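Local structure of putative transcriptional regulator (3K4H) at residues N25-E30 and Y248-E253; Q181-L186 and S212-V217; V62-G67 and G71-L76; Y125-G130 and K158-V163. The protein probably acts as a LacI-type transcriptional regulator whose periplasmic-binding-protein-like effector domain holds a glucose-containing glycan in the cleft between its two lobes. All blocks are in the same frame, centred on the assembly; numbering follows the deposited sequence.

Interaction 1 (N25-E30 and Y248-E253); sequences NPFFPE and YQLGYE. With GLC (alpha-D-glucopyranose), chain C; GLC (alpha-D-glucopyranose), chain B.
Phe-27 and Leu-250 make the apolar part of this contact: the methyl CD1 of Leu-250 lies 4.0 Å from CE1 of Phe-27, in the plane of the ring and at its edge. With CG anti to the backbone N (chi1 179°), the Phe-27 ring swings from the first turn of its helix toward helix 247-264. The polar side chain Glu-30 bends at its second torsion, bringing OE2 3.8 Å from CB of Tyr-248, a van der Waals approach only; its charge is paired with Arg-33, while the Tyr-248 hydroxyl bonds to Ser-37. Phe-27 and Leu-250 line the glycan pocket, in a cleft like that of the LacI-family effector domains; stacking on an aromatic ring is a common way of holding a pyranose. Here the glucose of chain C lays C4 over the centre of one face of Phe-27, 3.8 Å above the plane. The glucose of chain B lies by the far end of the ring, its O5 3.2 Å from CZ, and its C6 rests 3.6 Å from CD1 of Leu-250. A flat ring and a branched aliphatic chain suit the C-H-bearing face of the chain C glucose and the C6 of the chain B glucose. Capping is the remaining polar element: Asn-25 OD1 accepts from Phe-27 N at 2.8 Å, a nearly straight bond (166°), and leaves ND2 to donate to Asp-200, itself a hydrogen-bonding partner of the glycan.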
loop_
_atom_site.group_PDB
_atom_site.type_symbol
_atom_site.label_atom_id
_atom_site.label_comp_id
_atom_site.label_asym_id
_atom_site.label_seq_id
_atom_site.Cartn_x
_atom_site.Cartn_y
_atom_site.Cartn_z
ATOM N N ASN A 25 11.090 16.329 -17.633
ATOM C CA ASN A 25 11.196 15.629 -16.379
ATOM C C ASN A 25 11.534 14.170 -16.627
ATOM O O ASN A 25 10.785 13.479 -17.301
ATOM C CB ASN A 25 9.907 15.754 -15.567
ATOM C CG ASN A 25 10.052 15.144 -14.203
ATOM O OD1 ASN A 25 10.762 14.158 -14.052
ATOM N ND2 ASN A 25 9.423 15.726 -13.206
ATOM N N PRO A 26 12.662 13.675 -16.087
ATOM C CA PRO A 26 12.971 12.307 -16.570
ATOM C C PRO A 26 12.014 11.247 -16.059
ATOM O O PRO A 26 12.070 10.122 -16.545
ATOM C CB PRO A 26 14.408 12.049 -16.114
ATOM C CG PRO A 26 14.696 13.085 -15.095
ATOM C CD PRO A 26 13.739 14.249 -15.259
ATOM N N PHE A 27 11.118 11.588 -15.128
ATOM C CA PHE A 27 10.104 10.611 -14.745
ATOM C C PHE A 27 9.342 10.022 -15.960
ATOM O O PHE A 27 9.084 8.788 -16.033
ATOM C CB PHE A 27 9.102 11.169 -13.740
ATOM C CG PHE A 27 8.037 10.180 -13.354
ATOM C CD1 PHE A 27 8.247 9.283 -12.316
ATOM C CD2 PHE A 27 6.847 10.107 -14.061
ATOM C CE1 PHE A 27 7.278 8.326 -11.975
ATOM C CE2 PHE A 27 5.874 9.142 -13.728
ATOM C CZ PHE A 27 6.100 8.256 -12.678
ATOM N N PHE A 28 8.973 10.893 -16.893
ATOM C CA PHE A 28 8.068 10.507 -17.961
ATOM C C PHE A 28 8.599 9.592 -19.065
ATOM O O PHE A 28 7.927 8.609 -19.394
ATOM C CB PHE A 28 7.292 11.704 -18.466
ATOM C CG PHE A 28 6.451 12.310 -17.402
ATOM C CD1 PHE A 28 6.889 13.436 -16.698
ATOM C CD2 PHE A 28 5.248 11.708 -17.022
ATOM C CE1 PHE A 28 6.112 13.976 -15.655
ATOM C CE2 PHE A 28 4.463 12.246 -15.998
ATOM C CZ PHE A 28 4.903 13.375 -15.305
ATOM N N PRO A 29 9.799 9.869 -19.619
ATOM C CA PRO A 29 10.281 8.924 -20.639
ATOM C C PRO A 29 10.471 7.538 -20.038
ATOM O O PRO A 29 10.348 6.535 -20.752
ATOM C CB PRO A 29 11.623 9.507 -21.053
ATOM C CG PRO A 29 11.457 10.970 -20.783
ATOM C CD PRO A 29 10.644 11.076 -19.542
ATOM N N GLU A 30 10.764 7.471 -18.737
ATOM C CA GLU A 30 10.952 6.186 -18.106
ATOM C C GLU A 30 9.607 5.468 -17.888
ATOM O O GLU A 30 9.523 4.252 -18.090
ATOM C CB GLU A 30 11.712 6.355 -16.801
ATOM C CG GLU A 30 12.153 5.089 -16.152
ATOM C CD GLU A 30 13.236 4.361 -16.926
ATOM O OE1 GLU A 30 13.628 4.798 -18.046
ATOM O OE2 GLU A 30 13.693 3.327 -16.397
ATOM N N TYR A 248 9.929 2.470 -14.079
ATOM C CA TYR A 248 9.672 1.602 -15.205
ATOM C C TYR A 248 8.550 0.632 -14.845
ATOM O O TYR A 248 7.624 0.407 -15.626
ATOM C CB TYR A 248 10.954 0.839 -15.544
ATOM C CG TYR A 248 10.814 -0.258 -16.568
ATOM C CD1 TYR A 248 11.093 -0.013 -17.908
ATOM C CD2 TYR A 248 10.398 -1.545 -16.206
ATOM C CE1 TYR A 248 10.981 -1.023 -18.867
ATOM C CE2 TYR A 248 10.273 -2.560 -17.147
ATOM C CZ TYR A 248 10.578 -2.284 -18.476
ATOM O OH TYR A 248 10.458 -3.246 -19.444
ATOM N N GLN A 249 8.643 0.040 -13.658
ATOM C CA GLN A 249 7.699 -0.992 -13.266
ATOM C C GLN A 249 6.324 -0.353 -13.021
ATOM O O GLN A 249 5.297 -0.979 -13.316
ATOM C CB GLN A 249 8.208 -1.778 -12.059
ATOM C CG GLN A 249 7.928 -3.274 -12.145
ATOM C CD GLN A 249 8.610 -4.010 -13.344
ATOM O OE1 GLN A 249 9.830 -3.902 -13.565
ATOM N NE2 GLN A 249 7.814 -4.799 -14.082
ATOM N N LEU A 250 6.309 0.902 -12.553
ATOM C CA LEU A 250 5.070 1.646 -12.437
ATOM C C LEU A 250 4.399 1.654 -13.796
ATOM O O LEU A 250 3.212 1.421 -13.887
ATOM C CB LEU A 250 5.303 3.092 -11.966
ATOM C CG LEU A 250 5.720 3.423 -10.525
ATOM C CD1 LEU A 250 5.911 4.936 -10.408
ATOM C CD2 LEU A 250 4.731 2.926 -9.460
ATOM N N GLY A 251 5.173 1.903 -14.851
ATOM C CA GLY A 251 4.644 2.038 -16.204
ATOM C C GLY A 251 4.160 0.716 -16.746
ATOM O O GLY A 251 3.055 0.615 -17.280
ATOM N N TYR A 252 4.984 -0.307 -16.560
ATOM C CA TYR A 252 4.763 -1.604 -17.147
ATOM C C TYR A 252 3.504 -2.161 -16.531
ATOM O O TYR A 252 2.564 -2.558 -17.226
ATOM C CB TYR A 252 5.940 -2.476 -16.785
ATOM C CG TYR A 252 5.955 -3.839 -17.416
ATOM C CD1 TYR A 252 6.693 -4.070 -18.573
ATOM C CD2 TYR A 252 5.268 -4.912 -16.846
ATOM C CE1 TYR A 252 6.740 -5.333 -19.160
ATOM C CE2 TYR A 252 5.294 -6.173 -17.440
ATOM C CZ TYR A 252 6.043 -6.369 -18.591
ATOM O OH TYR A 252 6.123 -7.595 -19.184
ATOM N N GLU A 253 3.490 -2.154 -15.204
ATOM C CA GLU A 253 2.355 -2.607 -14.459
ATOM C C GLU A 253 1.081 -1.775 -14.728
ATOM O O GLU A 253 -0.007 -2.339 -14.808
ATOM C CB GLU A 253 2.701 -2.707 -12.971
ATOM C CG GLU A 253 2.158 -4.008 -12.349
ATOM C CD GLU A 253 2.877 -5.253 -12.840
ATOM O OE1 GLU A 253 4.112 -5.202 -13.001
ATOM O OE2 GLU A 253 2.219 -6.292 -13.063
HETATM C C1 GLC C . 7.502 13.702 -10.852
HETATM C C2 GLC C . 6.290 13.592 -11.763
HETATM C C3 GLC C . 5.124 13.013 -10.994
HETATM C C4 GLC C . 5.569 11.635 -10.539
HETATM C C5 GLC C . 6.689 11.795 -9.509
HETATM C C6 GLC C . 7.230 10.415 -9.090
HETATM O O1 GLC C . 7.331 14.804 -9.999
HETATM O O2 GLC C . 5.940 14.872 -12.230
HETATM O O3 GLC C . 3.973 12.985 -11.815
HETATM O O4 GLC C . 4.507 10.900 -9.971
HETATM O O5 GLC C . 7.753 12.563 -10.041
HETATM O O6 GLC C . 7.742 10.408 -7.777
HETATM C C1 GLC B . 4.041 9.748 -10.664
HETATM C C2 GLC B . 2.537 9.896 -10.766
HETATM C C3 GLC B . 2.004 9.928 -9.344
HETATM C C4 GLC B . 2.394 8.644 -8.589
HETATM C C5 GLC B . 3.884 8.409 -8.673
HETATM C C6 GLC B . 4.198 7.060 -8.074
HETATM O O2 GLC B . 2.247 11.108 -11.425
HETATM O O3 GLC B . 0.620 10.184 -9.431
HETATM O O4 GLC B . 2.201 8.774 -7.217
HETATM O O5 GLC B . 4.352 8.522 -10.013
HETATM O O6 GLC B . 4.871 7.319 -6.871
#

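Interaction 2 (Q181-L186 and S212-V217); sequences QAVEEL and SKKGFV
Lys-214 reaches from the end of one helix to Val-183 and Glu-184 on another, and its length is what lets it meet both. From CB, which points toward 181-186, the chain leaves with CG anti to the carbonyl carbon (chi1 -62°) and runs extended from there on. CD is the first atom to touch, 4.2 Å from the methyl CG1 of Val-183. CE then comes 3.4 Å from OE1 of Glu-184, and NZ completes a salt bridge to the same oxygen at 3.3 Å. OE2 of Glu-184 is equally near NZ, also 3.3 Å, which places the ammonium before both carboxylate oxygens. In the alpha/beta lobe built on the mixed sheet of this periplasmic-binding-protein-like fold, the contact joins helix 176-187 to the C-terminal end of helix 201-213. That end is finished by a Schellman motif in which Gly-215 takes the positive phi (88°), a conformation that glycine adopts easily. Glu-184 starts away from its partner, but a bend at chi2 (81°) turns the carboxylate back, and the two side chains cross at about a right angle. The ion pair lies at the protein surface, where solvent probably weakens it. Val-183 is buried, its compact branched side chain also packing on Val-207, Ala-210 and Leu-211 of helix 201-213.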
loop_
_atom_site.group_PDB
_atom_site.type_symbol
_atom_site.label_atom_id
_atom_site.label_comp_id
_atom_site.label_asym_id
_atom_site.label_seq_id
_atom_site.Cartn_x
_atom_site.Cartn_y
_atom_site.Cartn_z
ATOM N N GLN A 181 14.624 28.555 -5.677
ATOM C CA GLN A 181 13.811 29.543 -4.972
ATOM C C GLN A 181 13.530 29.016 -3.572
ATOM O O GLN A 181 13.477 29.777 -2.601
ATOM C CB GLN A 181 12.514 29.845 -5.723
ATOM C CG GLN A 181 12.706 30.313 -7.176
ATOM C CD GLN A 181 11.393 30.382 -7.970
ATOM O OE1 GLN A 181 11.118 29.527 -8.820
ATOM N NE2 GLN A 181 10.581 31.400 -7.685
ATOM N N ALA A 182 13.375 27.698 -3.479
ATOM C CA ALA A 182 13.214 27.032 -2.200
ATOM C C ALA A 182 14.405 27.317 -1.283
ATOM O O ALA A 182 14.226 27.683 -0.112
ATOM C CB ALA A 182 13.038 25.553 -2.396
ATOM N N VAL A 183 15.616 27.162 -1.818
ATOM C CA VAL A 183 16.814 27.410 -1.039
ATOM C C VAL A 183 16.844 28.865 -0.637
ATOM O O VAL A 183 17.190 29.183 0.479
ATOM C CB VAL A 183 18.091 26.973 -1.790
ATOM C CG1 VAL A 183 19.316 27.594 -1.199
ATOM C CG2 VAL A 183 18.225 25.455 -1.736
ATOM N N GLU A 184 16.440 29.752 -1.528
ATOM C CA GLU A 184 16.376 31.170 -1.169
ATOM C C GLU A 184 15.452 31.367 0.034
ATOM O O GLU A 184 15.835 31.968 1.022
ATOM C CB GLU A 184 15.902 32.014 -2.351
ATOM C CG GLU A 184 16.130 33.481 -2.155
ATOM C CD GLU A 184 17.544 33.868 -2.470
ATOM O OE1 GLU A 184 18.197 33.132 -3.243
ATOM O OE2 GLU A 184 18.018 34.906 -1.953
ATOM N N GLU A 185 14.236 30.837 -0.065
ATOM C CA GLU A 185 13.261 30.917 0.997
ATOM C C GLU A 185 13.752 30.281 2.294
ATOM O O GLU A 185 13.722 30.899 3.352
ATOM C CB GLU A 185 11.991 30.221 0.549
ATOM C CG GLU A 185 10.915 31.133 0.046
ATOM C CD GLU A 185 9.546 30.702 0.539
ATOM O OE1 GLU A 185 9.379 29.518 0.897
ATOM O OE2 GLU A 185 8.632 31.553 0.570
ATOM N N LEU A 186 14.195 29.037 2.202
ATOM C CA LEU A 186 14.568 28.274 3.379
ATOM C C LEU A 186 15.817 28.814 4.059
ATOM O O LEU A 186 15.811 29.122 5.256
ATOM C CB LEU A 186 14.747 26.811 3.018
ATOM C CG LEU A 186 13.465 26.009 2.819
ATOM C CD1 LEU A 186 13.837 24.676 2.246
ATOM C CD2 LEU A 186 12.717 25.865 4.137
ATOM N N SER A 212 25.002 25.442 -2.965
ATOM C CA SER A 212 26.413 25.577 -3.244
ATOM C C SER A 212 26.741 26.952 -3.759
ATOM O O SER A 212 27.849 27.430 -3.556
ATOM C CB SER A 212 26.876 24.518 -4.228
ATOM O OG SER A 212 27.001 23.280 -3.572
ATOM N N LYS A 213 25.801 27.598 -4.434
ATOM C CA LYS A 213 26.065 28.960 -4.864
ATOM C C LYS A 213 26.173 29.850 -3.618
ATOM O O LYS A 213 26.901 30.828 -3.609
ATOM C CB LYS A 213 25.000 29.465 -5.837
ATOM C CG LYS A 213 25.440 30.658 -6.676
ATOM C CD LYS A 213 24.241 31.312 -7.401
ATOM C CE LYS A 213 24.642 32.039 -8.694
ATOM N NZ LYS A 213 25.906 32.858 -8.562
ATOM N N LYS A 214 25.484 29.480 -2.546
ATOM C CA LYS A 214 25.523 30.295 -1.332
ATOM C C LYS A 214 26.710 29.951 -0.424
ATOM O O LYS A 214 26.903 30.586 0.624
ATOM C CB LYS A 214 24.180 30.241 -0.599
ATOM C CG LYS A 214 23.055 30.818 -1.462
ATOM C CD LYS A 214 21.760 31.019 -0.705
ATOM C CE LYS A 214 20.883 32.016 -1.429
ATOM N NZ LYS A 214 19.908 32.583 -0.470
ATOM N N GLY A 215 27.499 28.960 -0.855
ATOM C CA GLY A 215 28.709 28.567 -0.174
ATOM C C GLY A 215 28.491 27.533 0.912
ATOM O O GLY A 215 29.386 27.274 1.728
ATOM N N PHE A 216 27.310 26.928 0.938
ATOM C CA PHE A 216 27.096 25.794 1.835
ATOM C C PHE A 216 27.711 24.532 1.255
ATOM O O PHE A 216 28.062 24.453 0.073
ATOM C CB PHE A 216 25.613 25.549 2.095
ATOM C CG PHE A 216 24.934 26.652 2.818
ATOM C CD1 PHE A 216 24.869 26.646 4.190
ATOM C CD2 PHE A 216 24.357 27.700 2.121
ATOM C CE1 PHE A 216 24.223 27.695 4.860
ATOM C CE2 PHE A 216 23.729 28.737 2.769
ATOM C CZ PHE A 216 23.649 28.745 4.124
ATOM N N VAL A 217 27.834 23.527 2.100
ATOM C CA VAL A 217 28.375 22.278 1.638
ATOM C C VAL A 217 27.395 21.205 1.980
ATOM O O VAL A 217 26.962 21.086 3.127
ATOM C CB VAL A 217 29.793 21.979 2.213
ATOM C CG1 VAL A 217 30.193 20.549 1.961
ATOM C CG2 VAL A 217 30.808 22.890 1.558
#

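Interaction 3 (V62-G67 and G71-L76); sequences VKMVQG and GGIILL. With GLC (alpha-D-glucopyranose), chain B.
Met-64, present as selenomethionine, meets Ile-73 tip to tip, with its terminal methyl CE directed at the CG1 and CD1 end of the isoleucine. CE is 3.3 Å from CG1 and 3.6 Å from CD1 of Ile-73. The bend at the last torsion of Met-64 (chi3 54°) turns CE aside from the otherwise extended chain. Val-65 adds a looser touch, its CG2 lying 4.3 Å from CD1 of Ile-73. Both Met-64 and Ile-73 direct CB across the gap, so a long flexible chain and a branched one fill the space between backbones whose axes approach to 10.1 Å.

The helix and the strand run nearly antiparallel (159°), joined by a short turn, as in the helix-to-strand half of a beta-alpha-beta unit. Strand 72-75 lies between strands 10-14 and 95-98 in the parallel sheet, held by backbone bonds such as Gly-72 with Gly-12 and Ile-73 with Val-96. Around this pair, Phe-93 and Leu-88 pack on Ile-73, and Tyr-87 on Val-65. Beyond the strand, the carbonyl O of Leu-76 accepts a 2.8 Å hydrogen bond from O2 of the glucose of chain B, one of several to this sugar; Asp-112, Asn-113 and Asn-115 make others. The helix-strand contact itself contains no hydrogen bond: its cohesion is dispersive and hydrophobic, and polar recognition begins only past the strand's end.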
loop_
_atom_site.group_PDB
_atom_site.type_symbol
_atom_site.label_atom_id
_atom_site.label_comp_id
_atom_site.label_asym_id
_atom_site.label_seq_id
_atom_site.Cartn_x
_atom_site.Cartn_y
_atom_site.Cartn_z
ATOM N N VAL A 62 -10.953 13.999 -24.761
ATOM C CA VAL A 62 -12.298 13.931 -25.307
ATOM C C VAL A 62 -12.290 13.453 -26.763
ATOM O O VAL A 62 -13.074 12.595 -27.124
ATOM C CB VAL A 62 -13.010 15.294 -25.087
ATOM C CG1 VAL A 62 -14.133 15.501 -26.031
ATOM C CG2 VAL A 62 -13.512 15.366 -23.655
ATOM N N LYS A 63 -11.376 13.973 -27.583
ATOM C CA LYS A 63 -11.280 13.526 -28.978
ATOM C C LYS A 63 -10.837 12.055 -29.048
ATOM O O LYS A 63 -11.323 11.288 -29.874
ATOM C CB LYS A 63 -10.359 14.440 -29.806
ATOM C CG LYS A 63 -10.650 15.955 -29.668
ATOM C CD LYS A 63 -10.227 16.818 -30.895
ATOM C CE LYS A 63 -9.016 16.238 -31.679
ATOM N NZ LYS A 63 -9.051 16.607 -33.153
HETATM N N MSE A 64 -9.924 11.678 -28.160
HETATM C CA MSE A 64 -9.525 10.296 -27.973
HETATM C C MSE A 64 -10.724 9.382 -27.812
HETATM O O MSE A 64 -10.847 8.380 -28.516
HETATM C CB MSE A 64 -8.645 10.149 -26.735
HETATM C CG MSE A 64 -7.237 10.665 -26.878
HETATM SE SE MSE A 64 -6.118 10.202 -25.340
HETATM C CE MSE A 64 -6.427 8.311 -25.333
ATOM N N VAL A 65 -11.596 9.723 -26.872
ATOM C CA VAL A 65 -12.751 8.894 -26.568
ATOM C C VAL A 65 -13.748 8.993 -27.710
ATOM O O VAL A 65 -14.341 7.992 -28.106
ATOM C CB VAL A 65 -13.431 9.295 -25.223
ATOM C CG1 VAL A 65 -14.638 8.409 -24.935
ATOM C CG2 VAL A 65 -12.449 9.212 -24.090
ATOM N N GLN A 66 -13.904 10.195 -28.258
ATOM C CA GLN A 66 -14.876 10.409 -29.331
ATOM C C GLN A 66 -14.539 9.689 -30.635
ATOM O O GLN A 66 -15.424 9.315 -31.394
ATOM C CB GLN A 66 -15.156 11.900 -29.529
ATOM C CG GLN A 66 -16.184 12.341 -28.508
ATOM C CD GLN A 66 -16.253 13.839 -28.202
ATOM O OE1 GLN A 66 -15.538 14.673 -28.779
ATOM N NE2 GLN A 66 -17.142 14.180 -27.262
ATOM N N GLY A 67 -13.251 9.456 -30.848
ATOM C CA GLY A 67 -12.753 8.854 -32.074
ATOM C C GLY A 67 -12.952 7.365 -32.202
ATOM O O GLY A 67 -12.736 6.830 -33.274
ATOM N N GLY A 71 -8.616 2.298 -27.158
ATOM C CA GLY A 71 -9.225 1.259 -26.363
ATOM C C GLY A 71 -9.165 1.546 -24.876
ATOM O O GLY A 71 -10.034 1.094 -24.118
ATOM N N GLY A 72 -8.160 2.295 -24.438
ATOM C CA GLY A 72 -7.980 2.523 -23.007
ATOM C C GLY A 72 -7.052 3.688 -22.784
ATOM O O GLY A 72 -6.371 4.114 -23.722
ATOM N N ILE A 73 -7.015 4.218 -21.555
ATOM C CA ILE A 73 -6.209 5.412 -21.274
ATOM C C ILE A 73 -5.463 5.226 -19.976
ATOM O O ILE A 73 -6.053 4.755 -18.996
ATOM C CB ILE A 73 -7.098 6.653 -21.147
ATOM C CG1 ILE A 73 -7.674 7.056 -22.511
ATOM C CG2 ILE A 73 -6.346 7.790 -20.531
ATOM C CD1 ILE A 73 -8.618 8.258 -22.478
ATOM N N ILE A 74 -4.172 5.567 -19.956
ATOM C CA ILE A 74 -3.405 5.577 -18.710
ATOM C C ILE A 74 -3.229 7.004 -18.320
ATOM O O ILE A 74 -2.764 7.787 -19.115
ATOM C CB ILE A 74 -2.004 5.007 -18.903
ATOM C CG1 ILE A 74 -2.057 3.626 -19.512
ATOM C CG2 ILE A 74 -1.273 4.901 -17.586
ATOM C CD1 ILE A 74 -0.703 2.985 -19.702
ATOM N N LEU A 75 -3.600 7.369 -17.106
ATOM C CA LEU A 75 -3.303 8.721 -16.618
ATOM C C LEU A 75 -1.967 8.680 -15.890
ATOM O O LEU A 75 -1.805 7.914 -14.923
ATOM C CB LEU A 75 -4.405 9.192 -15.679
ATOM C CG LEU A 75 -5.656 9.798 -16.303
ATOM C CD1 LEU A 75 -6.770 9.833 -15.318
ATOM C CD2 LEU A 75 -5.353 11.221 -16.717
ATOM N N LEU A 76 -1.002 9.465 -16.358
ATOM C CA LEU A 76 0.357 9.405 -15.796
ATOM C C LEU A 76 0.509 10.235 -14.538
ATOM O O LEU A 76 1.621 10.501 -14.074
ATOM C CB LEU A 76 1.399 9.830 -16.816
ATOM C CG LEU A 76 1.777 8.792 -17.858
ATOM C CD1 LEU A 76 1.545 7.463 -17.245
ATOM C CD2 LEU A 76 0.929 8.915 -19.109
HETATM C C1 GLC B . 4.041 9.748 -10.664
HETATM C C2 GLC B . 2.537 9.896 -10.766
HETATM C C3 GLC B . 2.004 9.928 -9.344
HETATM C C4 GLC B . 2.394 8.644 -8.589
HETATM C C5 GLC B . 3.884 8.409 -8.673
HETATM C C6 GLC B . 4.198 7.060 -8.074
HETATM O O2 GLC B . 2.247 11.108 -11.425
HETATM O O3 GLC B . 0.620 10.184 -9.431
HETATM O O4 GLC B . 2.201 8.774 -7.217
HETATM O O5 GLC B . 4.352 8.522 -10.013
HETATM O O6 GLC B . 4.871 7.319 -6.871
#

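Interaction 4 (Y125-G130 and K158-V163); sequences YLISLG and KLADIV
Ile-127 and Ala-160 mark the nearest backbone approach, their CA atoms 8.1 Å apart where the ends of helices 115-128 and 144-159 come together. Both helices finish in Schellman motifs within the periplasmic-binding-protein-like fold, with Gly-130 and Asp-161 as the residues of positive phi. Glycine suits the first site because a side-chain carbon there would collide with the carbonyl O before it (phi 88°); at the second, Asp-161 takes up the left-handed conformation itself. That turn carries the chain round so that Ala-160 and Ile-162, on either side of Asp-161 in sequence, both direct CB toward Ile-127. Ile-127 and Ile-162 reach toward each other tip to tip. For Ile-162, CG1 anti to the carbonyl carbon (chi1 -67°) and the extended second torsion send CD1 forward to lie 4.0 Å from CG1 of Ile-127. Ala-160 is small enough to sit alongside at the surface, and its CB comes 4.1 Å from CG2 of Ile-127. Ile-127 also packs on Ile-134 of strand 134-138, linking this surface patch to the sheet, while the neighbouring Leu-159 packs on Leu-159 of the second subunit. The methyl CG2 of Ile-127 meets both partners, the nearer being CD1 of Ile-162 at 3.9 Å.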
loop_
_atom_site.group_PDB
_atom_site.type_symbol
_atom_site.label_atom_id
_atom_site.label_comp_id
_atom_site.label_asym_id
_atom_site.label_seq_id
_atom_site.Cartn_x
_atom_site.Cartn_y
_atom_site.Cartn_z
ATOM N N TYR A 125 14.777 8.115 8.758
ATOM C CA TYR A 125 16.200 8.105 8.431
ATOM C C TYR A 125 16.930 9.373 8.887
ATOM O O TYR A 125 17.934 9.282 9.614
ATOM C CB TYR A 125 16.420 7.811 6.946
ATOM C CG TYR A 125 17.840 7.998 6.479
ATOM C CD1 TYR A 125 18.915 7.396 7.147
ATOM C CD2 TYR A 125 18.119 8.780 5.358
ATOM C CE1 TYR A 125 20.229 7.588 6.708
ATOM C CE2 TYR A 125 19.414 8.971 4.926
ATOM C CZ TYR A 125 20.453 8.377 5.596
ATOM O OH TYR A 125 21.714 8.584 5.127
ATOM N N LEU A 126 16.409 10.542 8.502
ATOM C CA LEU A 126 16.970 11.817 8.930
ATOM C C LEU A 126 16.856 12.044 10.446
ATOM O O LEU A 126 17.759 12.624 11.081
ATOM C CB LEU A 126 16.313 12.969 8.177
ATOM C CG LEU A 126 16.441 13.041 6.646
ATOM C CD1 LEU A 126 15.520 14.069 6.096
ATOM C CD2 LEU A 126 17.838 13.360 6.234
ATOM N N ILE A 127 15.749 11.602 11.032
ATOM C CA ILE A 127 15.523 11.829 12.459
ATOM C C ILE A 127 16.503 10.968 13.241
ATOM O O ILE A 127 17.057 11.401 14.235
ATOM C CB ILE A 127 14.042 11.557 12.872
ATOM C CG1 ILE A 127 13.111 12.637 12.309
ATOM C CG2 ILE A 127 13.890 11.469 14.405
ATOM C CD1 ILE A 127 11.643 12.237 12.356
ATOM N N SER A 128 16.743 9.755 12.763
ATOM C CA SER A 128 17.730 8.892 13.401
ATOM C C SER A 128 19.120 9.510 13.262
ATOM O O SER A 128 19.998 9.182 14.036
ATOM C CB SER A 128 17.713 7.477 12.815
ATOM O OG SER A 128 18.411 7.418 11.568
ATOM N N LEU A 129 19.307 10.394 12.272
ATOM C CA LEU A 129 20.577 11.118 12.093
ATOM C C LEU A 129 20.735 12.313 13.027
ATOM O O LEU A 129 21.769 12.982 12.992
ATOM C CB LEU A 129 20.730 11.616 10.658
ATOM C CG LEU A 129 21.136 10.628 9.562
ATOM C CD1 LEU A 129 21.127 11.336 8.204
ATOM C CD2 LEU A 129 22.501 9.973 9.865
ATOM N N GLY A 130 19.711 12.594 13.836
ATOM C CA GLY A 130 19.730 13.736 14.737
ATOM C C GLY A 130 19.229 15.069 14.204
ATOM O O GLY A 130 19.331 16.086 14.893
ATOM N N LYS A 158 5.746 14.357 13.916
ATOM C CA LYS A 158 4.861 14.423 15.100
ATOM C C LYS A 158 5.014 13.222 16.002
ATOM O O LYS A 158 4.761 13.308 17.177
ATOM C CB LYS A 158 3.384 14.581 14.726
ATOM C CG LYS A 158 3.060 15.847 13.942
ATOM C CD LYS A 158 1.559 15.989 13.761
ATOM C CE LYS A 158 1.202 16.875 12.568
ATOM N NZ LYS A 158 -0.208 16.600 12.141
ATOM N N LEU A 159 5.425 12.097 15.452
ATOM C CA LEU A 159 5.591 10.904 16.257
ATOM C C LEU A 159 6.874 10.918 17.072
ATOM O O LEU A 159 6.961 10.252 18.087
ATOM C CB LEU A 159 5.458 9.625 15.404
ATOM C CG LEU A 159 4.004 9.300 14.995
ATOM C CD1 LEU A 159 3.927 8.414 13.771
ATOM C CD2 LEU A 159 3.184 8.709 16.151
ATOM N N ALA A 160 7.864 11.680 16.634
ATOM C CA ALA A 160 9.108 11.793 17.384
ATOM C C ALA A 160 9.118 13.108 18.134
ATOM O O ALA A 160 10.167 13.529 18.626
ATOM C CB ALA A 160 10.299 11.707 16.459
ATOM N N ASP A 161 7.944 13.745 18.207
ATOM C CA ASP A 161 7.748 15.043 18.872
ATOM C C ASP A 161 8.628 16.153 18.318
ATOM O O ASP A 161 9.289 16.862 19.065
ATOM C CB ASP A 161 7.935 14.940 20.385
ATOM C CG ASP A 161 6.626 14.951 21.125
ATOM O OD1 ASP A 161 6.304 15.995 21.745
ATOM O OD2 ASP A 161 5.913 13.921 21.068
ATOM N N ILE A 162 8.620 16.301 17.005
ATOM C CA ILE A 162 9.422 17.303 16.360
ATOM C C ILE A 162 8.465 18.195 15.601
ATOM O O ILE A 162 7.581 17.714 14.902
ATOM C CB ILE A 162 10.450 16.658 15.424
ATOM C CG1 ILE A 162 11.477 15.872 16.241
ATOM C CG2 ILE A 162 11.149 17.706 14.618
ATOM C CD1 ILE A 162 12.342 14.925 15.441
ATOM N N VAL A 163 8.637 19.500 15.762
ATOM C CA VAL A 163 7.714 20.481 15.215
ATOM C C VAL A 163 7.980 20.621 13.727
ATOM O O VAL A 163 9.093 20.380 13.276
ATOM C CB VAL A 163 7.889 21.858 15.906
ATOM C CG1 VAL A 163 6.560 22.602 15.974
ATOM C CG2 VAL A 163 8.488 21.690 17.307
#

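Along the chain, interactions 3, 4 and 2 follow in that order within the long span that interaction 1 brings together from residues 25-30 and 248-253. Interaction 3 belongs to the lobe with the parallel sheet, interactions 2 and 4 to the lobe with the mixed sheet, the centres of 2 and 4 about 23 Å apart. The centres of interactions 2 and 3 lie about 42 Å apart, on opposite sides of the chain's centre. Interaction 1, its centre about 10 Å from that of the chain, lies at the glycan pocket, whereas interaction 3 reaches it only through Leu-76, which meets Phe-28. Interactions 2 and 4 pack helix ends of the mixed-sheet lobe, away from the pocket.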